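PDB 4H0N: DNMT2 from Spodoptera frugiperda, which methylates cytosine 38 in the anticodon loop of tRNA(Asp), using S-adenosyl-L-methionine, and also has DNA (cytosine-5)-methyltransferase activity. Local coordinates for residues T37-V42 with Y312-N317; L208-M213 with L282-P287. The protein carries 3 engineered substitutions. All blocks are in the same frame, centred on the assembly; numbering follows the deposited sequence.

Contact 1 (T37-V42 with Y312-N317); sequences TVANSV and YRLLGN. With SAH (S-adenosyl-L-homocysteine), chain E.
Leu314 drives its forked tip into a hollow lined by Val38, Ala39 and Val42, joining two helices of the class I methyltransferase fold: helix 37-46, which follows the second strand of the Rossmann-like sheet, and helix 308-316, which leads into the cofactor pocket. The short helical segments cross at -79°, with axes 10.9 Å apart, and Leu314 supplies most of the contact from its side. Spacing of three and four residues puts Val38 and Val42 on one side of their helix, with Ala39 beside them. One prong of the leucine, CD1, nestles into the corner made by the two valines, lying 3.6 Å from Val42 CG2 and 3.7 Å from Val38 CG1. The other, CD2, enters the shallow place left by alanine, whose CB is 3.6 Å away; a lone methyl there gives room where the valines form the walls. Leu314 CG stands anti to its carbonyl carbon (chi1 -66°), which carries both methyls across to the other helix. No hydrogen bond links the segments. At the border Arg313, extended as far as CD and then bent, brings the edge of its guanidinium near Val38 CB, and its NH2 makes a weak hydrogen bond to Asn36 OD1. At the pocket side of segment 312-317, Asn317 lies against the bound S-adenosyl-L-homocysteine: its backbone O is 3.3 Å from ligand CG, and its CB 3.7 Å from the sulfur SD.

Contact 2 (L208-M213 with L282-P287); sequences LVPEKM and LRYFTP
The Tyr284 ring carries Val209 CG2 squarely over one face, a CH-pi contact with the methyl 3.8 Å from the centroid and 10° off the normal. This packing sits beside a single beta bridge between Leu208 and Arg283, joining the segment that leads into helix 211-214 to the loop before helix 287-293. Pro210 CD approaches the same ring obliquely, while Met213 CG reaches its phenolic end, 3.4 Å from Tyr284 OH, and Tyr237 meets the ring edge-to-face. At the edge of the Arg283 guanidinium, in its plane, lies Phe285 CA. Val209 N donates to Leu282 O over 3.0 Å in a nearly straight bond (165°), and a water donates to both Leu282 O and Val209 O, so the leucine carbonyl is gripped twice. Valine suits its place because its two methyls diverge: CG2, anti to the carbonyl carbon, covers the ring, while CG1 lies 3.8 Å from Tyr284 OH. Tyrosine offers valine a flat face and gives Pro210 and Met213 a hydroxyl end to pack against. Arg283 directs its extended chain away, where its guanidinium forms a salt bridge with Glu289. Arg283 NH1 also donates to Tyr284 O at 2.9 Å, with that oxygen close to the guanidinium plane.

Contact 2 is nested within the 269-residue span of chain that contact 1 closes, and their centres lie 20 Å apart. They are nevertheless joined directly: Tyr312 OH is 2.4 Å from Phe285 O, a probable hydrogen bond whose shortness carries no weight at this resolution, and 3.3 Å from Pro287 CD. Leu315 CD2 adds packing against Pro287 O at 3.5 Å. Helix 308-316 thus meets helix 37-46 through Leu314 and segment 282-287 through Tyr312 and Leu315. Contact 1 reaches the cofactor pocket through Asn317, next to Ser318, which hydrogen-bonds S-adenosyl-L-homocysteine; contact 2, whose centre is about 22 Å from the centre of the chain, lies away from that pocket.

Contact 1 (T37-V42 with Y312-N317)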
loop_
_atom_site.group_PDB
_atom_site.type_symbol
_atom_site.label_atom_id
_atom_site.label_comp_id
_atom_site.label_asym_id
_atom_site.label_seq_id
_atom_site.Cartn_x
_atom_site.Cartn_y
_atom_site.Cartn_z
ATOM N N THR A 37 -4.106 15.568 7.030
ATOM C CA THR A 37 -4.940 15.650 8.226
ATOM C C THR A 37 -5.957 14.525 8.360
ATOM O O THR A 37 -6.254 14.084 9.467
ATOM C CB THR A 37 -5.677 16.999 8.311
ATOM O OG1 THR A 37 -5.916 17.497 6.987
ATOM C CG2 THR A 37 -4.846 18.005 9.084
ATOM N N VAL A 38 -6.507 14.069 7.241
ATOM C CA VAL A 38 -7.476 12.986 7.295
ATOM C C VAL A 38 -6.772 11.692 7.658
ATOM O O VAL A 38 -7.203 10.974 8.560
ATOM C CB VAL A 38 -8.221 12.807 5.965
ATOM C CG1 VAL A 38 -9.063 11.554 6.006
ATOM C CG2 VAL A 38 -9.085 14.034 5.671
ATOM N N ALA A 39 -5.680 11.415 6.953
ATOM C CA ALA A 39 -4.880 10.222 7.198
ATOM C C ALA A 39 -4.385 10.183 8.642
ATOM O O ALA A 39 -4.483 9.153 9.315
ATOM C CB ALA A 39 -3.709 10.161 6.227
ATOM N N ASN A 40 -3.860 11.312 9.110
ATOM C CA ASN A 40 -3.416 11.441 10.492
ATOM C C ASN A 40 -4.531 11.112 11.482
ATOM O O ASN A 40 -4.288 10.471 12.508
ATOM C CB ASN A 40 -2.885 12.854 10.769
ATOM C CG ASN A 40 -1.590 13.156 10.034
ATOM O OD1 ASN A 40 -0.882 12.250 9.596
ATOM N ND2 ASN A 40 -1.274 14.439 9.898
ATOM N N SER A 41 -5.751 11.540 11.166
ATOM C CA SER A 41 -6.889 11.330 12.057
ATOM C C SER A 41 -7.200 9.846 12.157
ATOM O O SER A 41 -7.518 9.332 13.228
ATOM C CB SER A 41 -8.118 12.085 11.555
ATOM O OG SER A 41 -8.723 11.399 10.475
ATOM N N VAL A 42 -7.103 9.162 11.024
ATOM C CA VAL A 42 -7.295 7.722 10.973
ATOM C C VAL A 42 -6.184 7.032 11.749
ATOM O O VAL A 42 -6.426 6.079 12.489
ATOM C CB VAL A 42 -7.285 7.229 9.523
ATOM C CG1 VAL A 42 -7.272 5.709 9.469
ATOM C CG2 VAL A 42 -8.478 7.799 8.776
ATOM N N TYR A 312 -11.589 5.039 0.553
ATOM C CA TYR A 312 -10.981 4.381 -0.593
ATOM C C TYR A 312 -9.695 5.072 -1.044
ATOM O O TYR A 312 -8.741 4.402 -1.431
ATOM C CB TYR A 312 -11.998 4.230 -1.733
ATOM C CG TYR A 312 -13.065 3.205 -1.405
ATOM C CD1 TYR A 312 -12.725 1.874 -1.209
ATOM C CD2 TYR A 312 -14.401 3.567 -1.266
ATOM C CE1 TYR A 312 -13.681 0.931 -0.898
ATOM C CE2 TYR A 312 -15.365 2.622 -0.953
ATOM C CZ TYR A 312 -14.993 1.309 -0.772
ATOM O OH TYR A 312 -15.921 0.349 -0.462
ATOM N N ARG A 313 -9.656 6.399 -0.972
ATOM C CA ARG A 313 -8.421 7.119 -1.269
ATOM C C ARG A 313 -7.294 6.713 -0.307
ATOM O O ARG A 313 -6.190 6.388 -0.743
ATOM C CB ARG A 313 -8.628 8.629 -1.237
ATOM C CG ARG A 313 -7.379 9.403 -1.638
ATOM C CD ARG A 313 -7.541 10.905 -1.446
ATOM N NE ARG A 313 -7.646 11.272 -0.036
ATOM C CZ ARG A 313 -6.612 11.367 0.794
ATOM N NH1 ARG A 313 -5.384 11.114 0.360
ATOM N NH2 ARG A 313 -6.804 11.709 2.062
ATOM N N LEU A 314 -7.586 6.721 0.994
ATOM C CA LEU A 314 -6.618 6.324 2.021
ATOM C C LEU A 314 -6.178 4.864 1.898
ATOM O O LEU A 314 -4.994 4.549 2.062
ATOM C CB LEU A 314 -7.187 6.559 3.425
ATOM C CG LEU A 314 -7.451 7.998 3.853
ATOM C CD1 LEU A 314 -8.176 8.046 5.190
ATOM C CD2 LEU A 314 -6.141 8.753 3.914
ATOM N N LEU A 315 -7.138 3.980 1.628
ATOM C CA LEU A 315 -6.862 2.554 1.462
ATOM C C LEU A 315 -5.998 2.295 0.234
ATOM O O LEU A 315 -5.096 1.461 0.263
ATOM C CB LEU A 315 -8.164 1.763 1.350
ATOM C CG LEU A 315 -8.769 1.182 2.629
ATOM C CD1 LEU A 315 -8.850 2.219 3.729
ATOM C CD2 LEU A 315 -10.151 0.625 2.346
ATOM N N GLY A 316 -6.275 3.022 -0.845
ATOM C CA GLY A 316 -5.522 2.879 -2.079
ATOM C C GLY A 316 -4.065 3.310 -1.992
ATOM O O GLY A 316 -3.249 2.907 -2.821
ATOM N N ASN A 317 -3.739 4.127 -0.992
ATOM C CA ASN A 317 -2.375 4.614 -0.805
ATOM C C ASN A 317 -1.579 3.776 0.194
ATOM O O ASN A 317 -0.372 3.971 0.359
ATOM C CB ASN A 317 -2.387 6.072 -0.337
ATOM C CG ASN A 317 -2.930 7.025 -1.386
ATOM O OD1 ASN A 317 -2.684 6.863 -2.583
ATOM N ND2 ASN A 317 -3.675 8.029 -0.941
HETATM N N SAH E . 2.164 3.828 3.688
HETATM C CA SAH E . 1.179 4.784 4.183
HETATM C CB SAH E . 0.976 5.975 3.239
HETATM C CG SAH E . 1.763 6.008 1.931
HETATM S SD SAH E . 0.979 7.107 0.718
HETATM C C SAH E . -0.151 4.109 4.536
HETATM O O SAH E . -1.229 4.671 4.334
HETATM O OXT SAH E . -0.184 2.991 5.045
HETATM C "C5'" SAH E . 2.093 8.484 1.100
HETATM C "C4'" SAH E . 1.553 9.461 2.146
HETATM O "O4'" SAH E . 2.592 10.330 2.554
HETATM C "C3'" SAH E . 0.420 10.346 1.641
HETATM O "O3'" SAH E . -0.780 10.002 2.298
HETATM C "C2'" SAH E . 0.822 11.773 1.985
HETATM O "O2'" SAH E . -0.159 12.407 2.774
HETATM C "C1'" SAH E . 2.106 11.639 2.783
HETATM N N9 SAH E . 3.114 12.640 2.376
HETATM C C8 SAH E . 3.404 13.051 1.099
HETATM N N7 SAH E . 4.391 13.975 1.155
HETATM C C5 SAH E . 4.736 14.164 2.449
HETATM C C6 SAH E . 5.675 14.987 3.062
HETATM N N6 SAH E . 6.442 15.792 2.333
HETATM N N1 SAH E . 5.806 14.963 4.436
HETATM C C2 SAH E . 5.008 14.127 5.192
HETATM N N3 SAH E . 4.076 13.315 4.578
HETATM C C4 SAH E . 3.941 13.332 3.228
#

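Contact 2 (L208-M213 with L282-P287)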
loop_
_atom_site.group_PDB
_atom_site.type_symbol
_atom_site.label_atom_id
_atom_site.label_comp_id
_atom_site.label_asym_id
_atom_site.label_seq_id
_atom_site.Cartn_x
_atom_site.Cartn_y
_atom_site.Cartn_z
ATOM N N LEU A 208 -23.430 -1.275 -3.790
ATOM C CA LEU A 208 -23.791 -1.741 -5.125
ATOM C C LEU A 208 -23.278 -0.766 -6.169
ATOM O O LEU A 208 -23.393 0.446 -6.012
ATOM C CB LEU A 208 -25.306 -1.909 -5.259
ATOM C CG LEU A 208 -25.892 -3.208 -4.702
ATOM C CD1 LEU A 208 -27.395 -3.102 -4.588
ATOM C CD2 LEU A 208 -25.505 -4.400 -5.562
ATOM N N VAL A 209 -22.694 -1.303 -7.228
ATOM C CA VAL A 209 -22.174 -0.481 -8.307
ATOM C C VAL A 209 -23.322 0.245 -9.024
ATOM O O VAL A 209 -24.302 -0.382 -9.443
ATOM C CB VAL A 209 -21.343 -1.342 -9.278
ATOM C CG1 VAL A 209 -20.835 -0.520 -10.440
ATOM C CG2 VAL A 209 -20.187 -1.984 -8.532
ATOM N N PRO A 210 -23.215 1.581 -9.137
ATOM C CA PRO A 210 -24.255 2.441 -9.717
ATOM C C PRO A 210 -24.415 2.248 -11.223
ATOM O O PRO A 210 -23.514 1.713 -11.866
ATOM C CB PRO A 210 -23.737 3.857 -9.430
ATOM C CG PRO A 210 -22.741 3.703 -8.336
ATOM C CD PRO A 210 -22.104 2.370 -8.581
ATOM N N GLU A 211 -25.543 2.700 -11.768
ATOM C CA GLU A 211 -25.866 2.510 -13.181
ATOM C C GLU A 211 -24.869 3.162 -14.128
ATOM O O GLU A 211 -24.449 2.549 -15.110
ATOM C CB GLU A 211 -27.266 3.035 -13.484
ATOM C CG GLU A 211 -28.377 2.304 -12.767
ATOM C CD GLU A 211 -29.749 2.714 -13.263
ATOM O OE1 GLU A 211 -29.844 3.744 -13.964
ATOM O OE2 GLU A 211 -30.728 2.002 -12.954
ATOM N N LYS A 212 -24.509 4.409 -13.839
ATOM C CA LYS A 212 -23.542 5.135 -14.656
ATOM C C LYS A 212 -22.268 4.310 -14.810
ATOM O O LYS A 212 -21.701 4.224 -15.900
ATOM C CB LYS A 212 -23.238 6.509 -14.048
ATOM C CG LYS A 212 -23.361 6.550 -12.530
ATOM C CD LYS A 212 -22.198 7.308 -11.897
ATOM C CE LYS A 212 -21.545 6.493 -10.772
ATOM N NZ LYS A 212 -20.169 6.977 -10.409
ATOM N N MET A 213 -21.847 3.682 -13.714
ATOM C CA MET A 213 -20.704 2.774 -13.706
ATOM C C MET A 213 -20.956 1.507 -14.509
ATOM O O MET A 213 -20.071 1.021 -15.210
ATOM C CB MET A 213 -20.378 2.372 -12.275
ATOM C CG MET A 213 -19.607 3.412 -11.516
ATOM S SD MET A 213 -18.097 3.814 -12.404
ATOM C CE MET A 213 -17.597 5.269 -11.518
ATOM N N LEU A 282 -23.734 -6.654 -8.741
ATOM C CA LEU A 282 -22.327 -6.298 -8.601
ATOM C C LEU A 282 -22.179 -5.193 -7.570
ATOM O O LEU A 282 -22.932 -4.227 -7.579
ATOM C CB LEU A 282 -21.751 -5.827 -9.930
ATOM C CG LEU A 282 -21.750 -6.873 -11.039
ATOM C CD1 LEU A 282 -21.313 -6.258 -12.354
ATOM C CD2 LEU A 282 -20.841 -8.019 -10.655
ATOM N N ARG A 283 -21.212 -5.343 -6.674
ATOM C CA ARG A 283 -20.976 -4.345 -5.641
ATOM C C ARG A 283 -19.489 -4.168 -5.425
ATOM O O ARG A 283 -18.695 -5.035 -5.780
ATOM C CB ARG A 283 -21.616 -4.773 -4.324
ATOM C CG ARG A 283 -20.886 -5.913 -3.631
ATOM C CD ARG A 283 -21.077 -5.818 -2.130
ATOM N NE ARG A 283 -20.765 -7.065 -1.439
ATOM C CZ ARG A 283 -19.591 -7.337 -0.883
ATOM N NH1 ARG A 283 -18.603 -6.450 -0.942
ATOM N NH2 ARG A 283 -19.404 -8.497 -0.272
ATOM N N TYR A 284 -19.113 -3.043 -4.833
ATOM C CA TYR A 284 -17.728 -2.822 -4.453
ATOM C C TYR A 284 -17.377 -3.606 -3.189
ATOM O O TYR A 284 -18.262 -4.033 -2.445
ATOM C CB TYR A 284 -17.479 -1.337 -4.219
ATOM C CG TYR A 284 -17.717 -0.478 -5.437
ATOM C CD1 TYR A 284 -16.849 -0.516 -6.521
ATOM C CD2 TYR A 284 -18.805 0.386 -5.501
ATOM C CE1 TYR A 284 -17.059 0.274 -7.637
ATOM C CE2 TYR A 284 -19.027 1.179 -6.614
ATOM C CZ TYR A 284 -18.152 1.119 -7.677
ATOM O OH TYR A 284 -18.371 1.912 -8.781
ATOM N N PHE A 285 -16.084 -3.813 -2.957
ATOM C CA PHE A 285 -15.644 -4.314 -1.665
ATOM C C PHE A 285 -15.811 -3.186 -0.652
ATOM O O PHE A 285 -15.592 -2.017 -0.978
ATOM C CB PHE A 285 -14.184 -4.778 -1.718
ATOM C CG PHE A 285 -13.969 -6.045 -2.513
ATOM C CD1 PHE A 285 -14.303 -7.283 -1.979
ATOM C CD2 PHE A 285 -13.421 -6.000 -3.787
ATOM C CE1 PHE A 285 -14.107 -8.451 -2.707
ATOM C CE2 PHE A 285 -13.220 -7.163 -4.520
ATOM C CZ PHE A 285 -13.562 -8.388 -3.981
ATOM N N THR A 286 -16.222 -3.525 0.565
ATOM C CA THR A 286 -16.347 -2.531 1.625
ATOM C C THR A 286 -14.953 -2.193 2.141
ATOM O O THR A 286 -14.041 -3.012 2.012
ATOM C CB THR A 286 -17.172 -3.062 2.803
ATOM O OG1 THR A 286 -16.351 -3.925 3.598
ATOM C CG2 THR A 286 -18.396 -3.814 2.309
ATOM N N PRO A 287 -14.780 -0.989 2.725
ATOM C CA PRO A 287 -13.496 -0.582 3.309
ATOM C C PRO A 287 -12.943 -1.625 4.272
ATOM O O PRO A 287 -11.729 -1.824 4.348
ATOM C CB PRO A 287 -13.862 0.688 4.076
ATOM C CG PRO A 287 -14.975 1.275 3.284
ATOM C CD PRO A 287 -15.775 0.101 2.790
HETATM O O HOH W 1 -25.036 -3.021 -9.092
#